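Local coordinates for glycoside hydrolase family 16 protein (Akkermansia muciniphila, PDB 6T2N), which probably acts as an endo-beta-galactosidase of glycoside hydrolase family 16, cutting within mucin O-glycan chains to begin mucin breakdown, at residues K156-L167 against E179-P190. Sequence-based numbering, arbitrary orientation.
Sequences KTKGIWPAIWLL and EIDMLENISQQP
Ile164 and Leu166 of strand 160-167 pair with Leu183 and Ile180 of the antiparallel strand segments 183-184 and 179-181, in a hairpin on one sheet of the beta sandwich. Paired backbone hydrogen bonds join each couple: Ile164 N to Leu183 O and Leu183 N to Ile164 O, then Leu166 N to Ile180 O (2.8 Å) and Ile180 N to Leu166 O. Between them the register slips by one residue, because Met182 and Leu183 both face Ile164 in a classic beta bulge. These side chains are apolar, as suits the sandwich interior: Ile164 CD1 meets Leu183 CD2 at 3.7 Å, Leu166 CD1 touches Met182 SD at 3.8 Å, and Tyr227 and Met229 of strand 225-231 cover this layer.

The other face carries Trp165, Glu179, Asp181 and Glu184. Glu179 to Glu184 reads EIDMLE, the catalytic signature of glycoside hydrolase family 16, which has a beta-jelly-roll fold; its first and last glutamates act in relatives as nucleophile and acid/base, and Glu179 and Glu184 probably do the same here. Glu179 has CG anti to its N (chi1 -159°), which carries the extended chain past Leu167, CG lying 3.7 Å from Leu167 CD2, until CD reaches Trp165 CE3 at 3.6 Å. Carboxylate and indole planes are 56° apart; OE1 accepts from Trp174, while Trp165 NE1 donates to Asn272. With an alanine here, Trp174 NE1 would probably lose its acceptor and Trp165 and Leu167 the packing of the glutamate chain. Asp181 OD2 is hydrogen-bonded to His198 NE2, which is likely to hold the carboxylate between the two glutamates.

Glu184 runs alongside Trp161, its CG in plane at the indole edge and OE2 3.7 Å from NE1. Over one face of that indole sits Ile186 CG2, 4.2 Å from the five-membered ring centroid, a CH-pi contact. Beyond lies a type II turn from Thr157 to Ile160, where Gly159 readily adopts positive phi (100°) and its N donates a hydrogen bond to Ser187 OG.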
loop_
_atom_site.group_PDB
_atom_site.type_symbol
_atom_site.label_atom_id
_atom_site.label_comp_id
_atom_site.label_asym_id
_atom_site.label_seq_id
_atom_site.Cartn_x
_atom_site.Cartn_y
_atom_site.Cartn_z
ATOM N N LYS A 156 -4.752 5.423 15.803
ATOM C CA LYS A 156 -4.805 6.907 15.900
ATOM C C LYS A 156 -3.921 7.325 17.080
ATOM O O LYS A 156 -4.312 7.042 18.245
ATOM C CB LYS A 156 -6.248 7.404 16.050
ATOM C CG LYS A 156 -6.382 8.852 16.484
ATOM C CD LYS A 156 -7.791 9.330 16.647
ATOM C CE LYS A 156 -7.876 10.828 16.484
ATOM N NZ LYS A 156 -9.023 11.399 17.223
ATOM N N THR A 157 -2.794 7.963 16.746
ATOM C CA THR A 157 -1.789 8.574 17.650
ATOM C C THR A 157 -0.882 9.483 16.800
ATOM O O THR A 157 -0.897 9.381 15.543
ATOM C CB THR A 157 -1.052 7.463 18.410
ATOM O OG1 THR A 157 -0.529 7.941 19.654
ATOM C CG2 THR A 157 0.068 6.851 17.600
ATOM N N LYS A 158 -0.122 10.361 17.446
ATOM C CA LYS A 158 0.859 11.283 16.797
ATOM C C LYS A 158 1.907 10.456 16.039
ATOM O O LYS A 158 2.589 9.626 16.623
ATOM C CB LYS A 158 1.489 12.201 17.853
ATOM C CG LYS A 158 2.076 13.515 17.374
ATOM C CD LYS A 158 2.097 14.564 18.474
ATOM C CE LYS A 158 2.767 15.863 18.070
ATOM N NZ LYS A 158 4.071 15.651 17.391
ATOM N N GLY A 159 1.964 10.645 14.732
ATOM C CA GLY A 159 3.099 10.257 13.869
ATOM C C GLY A 159 2.843 8.959 13.127
ATOM O O GLY A 159 3.633 8.644 12.207
ATOM N N ILE A 160 1.785 8.229 13.501
ATOM C CA ILE A 160 1.416 6.968 12.804
ATOM C C ILE A 160 1.003 7.283 11.357
ATOM O O ILE A 160 0.327 8.309 11.100
ATOM C CB ILE A 160 0.337 6.186 13.585
ATOM C CG1 ILE A 160 0.405 4.716 13.200
ATOM C CG2 ILE A 160 -1.056 6.759 13.432
ATOM C CD1 ILE A 160 1.758 4.118 13.508
ATOM N N TRP A 161 1.381 6.393 10.447
ATOM C CA TRP A 161 1.120 6.503 8.997
ATOM C C TRP A 161 0.750 5.123 8.471
ATOM O O TRP A 161 1.575 4.367 7.964
ATOM C CB TRP A 161 2.341 7.107 8.314
ATOM C CG TRP A 161 2.187 7.512 6.884
ATOM C CD1 TRP A 161 1.239 7.152 5.977
ATOM C CD2 TRP A 161 3.143 8.292 6.181
ATOM N NE1 TRP A 161 1.525 7.678 4.759
ATOM C CE2 TRP A 161 2.682 8.399 4.858
ATOM C CE3 TRP A 161 4.332 8.937 6.562
ATOM C CZ2 TRP A 161 3.398 9.126 3.902
ATOM C CZ3 TRP A 161 5.028 9.672 5.622
ATOM C CH2 TRP A 161 4.569 9.747 4.301
ATOM N N PRO A 162 -0.532 4.756 8.599
ATOM C CA PRO A 162 -1.007 3.515 8.028
ATOM C C PRO A 162 -1.207 3.778 6.539
ATOM O O PRO A 162 -1.592 4.888 6.169
ATOM C CB PRO A 162 -2.329 3.231 8.765
ATOM C CG PRO A 162 -2.765 4.582 9.374
ATOM C CD PRO A 162 -1.571 5.512 9.306
ATOM N N ALA A 163 -0.988 2.742 5.743
ATOM C CA ALA A 163 -1.070 2.811 4.277
ATOM C C ALA A 163 -1.462 1.445 3.729
ATOM O O ALA A 163 -0.916 0.446 4.201
ATOM C CB ALA A 163 0.240 3.261 3.726
ATOM N N ILE A 164 -2.401 1.445 2.786
ATOM C CA ILE A 164 -2.666 0.353 1.814
ATOM C C ILE A 164 -2.246 0.881 0.448
ATOM O O ILE A 164 -2.831 1.857 0.006
ATOM C CB ILE A 164 -4.154 0.008 1.872
ATOM C CG1 ILE A 164 -4.520 -0.390 3.297
ATOM C CG2 ILE A 164 -4.566 -1.028 0.838
ATOM C CD1 ILE A 164 -5.989 -0.204 3.582
ATOM N N TRP A 165 -1.267 0.254 -0.194
ATOM C CA TRP A 165 -0.775 0.780 -1.481
ATOM C C TRP A 165 -0.040 -0.270 -2.320
ATOM O O TRP A 165 0.349 -1.302 -1.802
ATOM C CB TRP A 165 0.036 2.020 -1.185
ATOM C CG TRP A 165 1.216 1.741 -0.339
ATOM C CD1 TRP A 165 1.207 1.312 0.945
ATOM C CD2 TRP A 165 2.593 1.893 -0.705
ATOM N NE1 TRP A 165 2.485 1.158 1.382
ATOM C CE2 TRP A 165 3.355 1.517 0.401
ATOM C CE3 TRP A 165 3.261 2.292 -1.863
ATOM C CZ2 TRP A 165 4.740 1.529 0.394
ATOM C CZ3 TRP A 165 4.631 2.316 -1.863
ATOM C CH2 TRP A 165 5.360 1.942 -0.743
ATOM N N LEU A 166 -0.004 -0.019 -3.627
ATOM C CA LEU A 166 0.556 -0.896 -4.690
ATOM C C LEU A 166 1.544 -0.097 -5.559
ATOM O O LEU A 166 1.310 1.084 -5.792
ATOM C CB LEU A 166 -0.593 -1.416 -5.553
ATOM C CG LEU A 166 -1.741 -2.084 -4.797
ATOM C CD1 LEU A 166 -2.895 -1.123 -4.494
ATOM C CD2 LEU A 166 -2.247 -3.287 -5.564
ATOM N N LEU A 167 2.634 -0.760 -5.942
ATOM C CA LEU A 167 3.737 -0.299 -6.823
ATOM C C LEU A 167 3.749 -1.211 -8.051
ATOM O O LEU A 167 3.611 -2.449 -7.848
ATOM C CB LEU A 167 5.080 -0.450 -6.102
ATOM C CG LEU A 167 5.421 0.595 -5.040
ATOM C CD1 LEU A 167 6.563 0.117 -4.127
ATOM C CD2 LEU A 167 5.751 1.930 -5.686
ATOM N N GLU A 179 2.315 4.036 -8.851
ATOM C CA GLU A 179 1.964 3.864 -7.440
ATOM C C GLU A 179 0.492 4.219 -7.242
ATOM O O GLU A 179 0.092 5.356 -7.536
ATOM C CB GLU A 179 2.839 4.738 -6.545
ATOM C CG GLU A 179 2.866 4.200 -5.094
ATOM C CD GLU A 179 3.416 5.154 -4.037
ATOM O OE1 GLU A 179 4.573 5.663 -4.206
ATOM O OE2 GLU A 179 2.654 5.457 -3.111
ATOM N N ILE A 180 -0.252 3.283 -6.664
ATOM C CA ILE A 180 -1.705 3.386 -6.324
ATOM C C ILE A 180 -1.824 3.279 -4.801
ATOM O O ILE A 180 -1.606 2.190 -4.279
ATOM C CB ILE A 180 -2.475 2.259 -7.029
ATOM C CG1 ILE A 180 -2.118 2.191 -8.511
ATOM C CG2 ILE A 180 -3.969 2.373 -6.806
ATOM C CD1 ILE A 180 -2.525 0.893 -9.124
ATOM N N ASP A 181 -2.112 4.401 -4.159
ATOM C CA ASP A 181 -2.300 4.586 -2.712
ATOM C C ASP A 181 -3.793 4.487 -2.384
ATOM O O ASP A 181 -4.480 5.552 -2.469
ATOM C CB ASP A 181 -1.762 5.976 -2.355
ATOM C CG ASP A 181 -0.284 6.178 -2.749
ATOM O OD1 ASP A 181 0.352 5.158 -3.098
ATOM O OD2 ASP A 181 0.218 7.322 -2.587
ATOM N N MET A 182 -4.307 3.290 -2.051
ATOM C CA MET A 182 -5.763 3.152 -1.732
ATOM C C MET A 182 -6.034 3.929 -0.424
ATOM O O MET A 182 -7.041 4.721 -0.373
ATOM C CB MET A 182 -6.240 1.692 -1.662
ATOM C CG MET A 182 -5.779 0.840 -2.833
ATOM S SD MET A 182 -6.252 -0.945 -2.791
ATOM C CE MET A 182 -7.875 -0.886 -2.004
ATOM N N LEU A 183 -5.130 3.800 0.562
ATOM C CA LEU A 183 -5.222 4.551 1.841
ATOM C C LEU A 183 -3.866 5.104 2.267
ATOM O O LEU A 183 -2.898 4.326 2.333
ATOM C CB LEU A 183 -5.759 3.639 2.947
ATOM C CG LEU A 183 -5.495 4.122 4.377
ATOM C CD1 LEU A 183 -6.318 5.365 4.680
ATOM C CD2 LEU A 183 -5.794 3.021 5.374
ATOM N N GLU A 184 -3.872 6.383 2.631
ATOM C CA GLU A 184 -2.857 7.007 3.496
ATOM C C GLU A 184 -3.566 7.966 4.439
ATOM O O GLU A 184 -4.500 8.662 3.989
ATOM C CB GLU A 184 -1.837 7.714 2.632
ATOM C CG GLU A 184 -0.920 6.764 1.912
ATOM C CD GLU A 184 -0.035 7.511 0.951
ATOM O OE1 GLU A 184 -0.576 8.288 0.071
ATOM O OE2 GLU A 184 1.165 7.390 1.130
ATOM N N ASN A 185 -3.166 7.961 5.709
ATOM C CA ASN A 185 -3.824 8.742 6.789
ATOM C C ASN A 185 -2.692 9.415 7.529
ATOM O O ASN A 185 -1.684 8.720 7.625
ATOM C CB ASN A 185 -4.622 7.795 7.689
ATOM C CG ASN A 185 -5.288 8.462 8.870
ATOM O OD1 ASN A 185 -6.168 9.316 8.721
ATOM N ND2 ASN A 185 -4.865 8.061 10.058
ATOM N N ILE A 186 -2.807 10.649 8.021
ATOM C CA ILE A 186 -1.705 11.143 8.903
ATOM C C ILE A 186 -2.259 11.804 10.174
ATOM O O ILE A 186 -3.330 12.441 10.083
ATOM C CB ILE A 186 -0.731 12.032 8.114
ATOM C CG1 ILE A 186 -1.448 13.212 7.451
ATOM C CG2 ILE A 186 0.069 11.212 7.085
ATOM C CD1 ILE A 186 -0.507 14.333 7.039
ATOM N N SER A 187 -1.546 11.635 11.300
ATOM C CA SER A 187 -1.901 12.073 12.681
ATOM C C SER A 187 -2.667 13.402 12.749
ATOM O O SER A 187 -3.659 13.467 13.504
ATOM C CB SER A 187 -0.677 12.240 13.475
ATOM O OG SER A 187 0.247 11.261 13.113
ATOM N N GLN A 188 -2.114 14.461 12.149
ATOM C CA GLN A 188 -2.724 15.812 12.068
ATOM C C GLN A 188 -3.565 15.730 10.801
ATOM O O GLN A 188 -2.958 15.504 9.767
ATOM C CB GLN A 188 -1.610 16.876 12.169
ATOM C CG GLN A 188 -0.855 17.242 10.900
ATOM C CD GLN A 188 -0.023 16.141 10.274
ATOM O OE1 GLN A 188 -0.145 14.965 10.610
ATOM N NE2 GLN A 188 0.833 16.507 9.324
ATOM N N GLN A 189 -4.897 15.723 10.894
ATOM C CA GLN A 189 -5.836 15.200 9.841
ATOM C C GLN A 189 -6.050 13.686 9.959
ATOM O O GLN A 189 -5.881 12.957 8.975
ATOM C CB GLN A 189 -5.354 15.491 8.412
ATOM C CG GLN A 189 -5.230 16.971 8.102
ATOM C CD GLN A 189 -4.893 17.227 6.660
ATOM O OE1 GLN A 189 -3.784 16.931 6.164
ATOM N NE2 GLN A 189 -5.858 17.825 5.997
ATOM N N PRO A 190 -6.495 13.169 11.129
ATOM C CA PRO A 190 -6.716 11.732 11.314
ATOM C C PRO A 190 -8.066 11.175 10.837
ATOM O O PRO A 190 -8.174 9.960 10.795
ATOM C CB PRO A 190 -6.678 11.570 12.839
ATOM C CG PRO A 190 -7.213 12.883 13.361
ATOM C CD PRO A 190 -6.817 13.934 12.346
#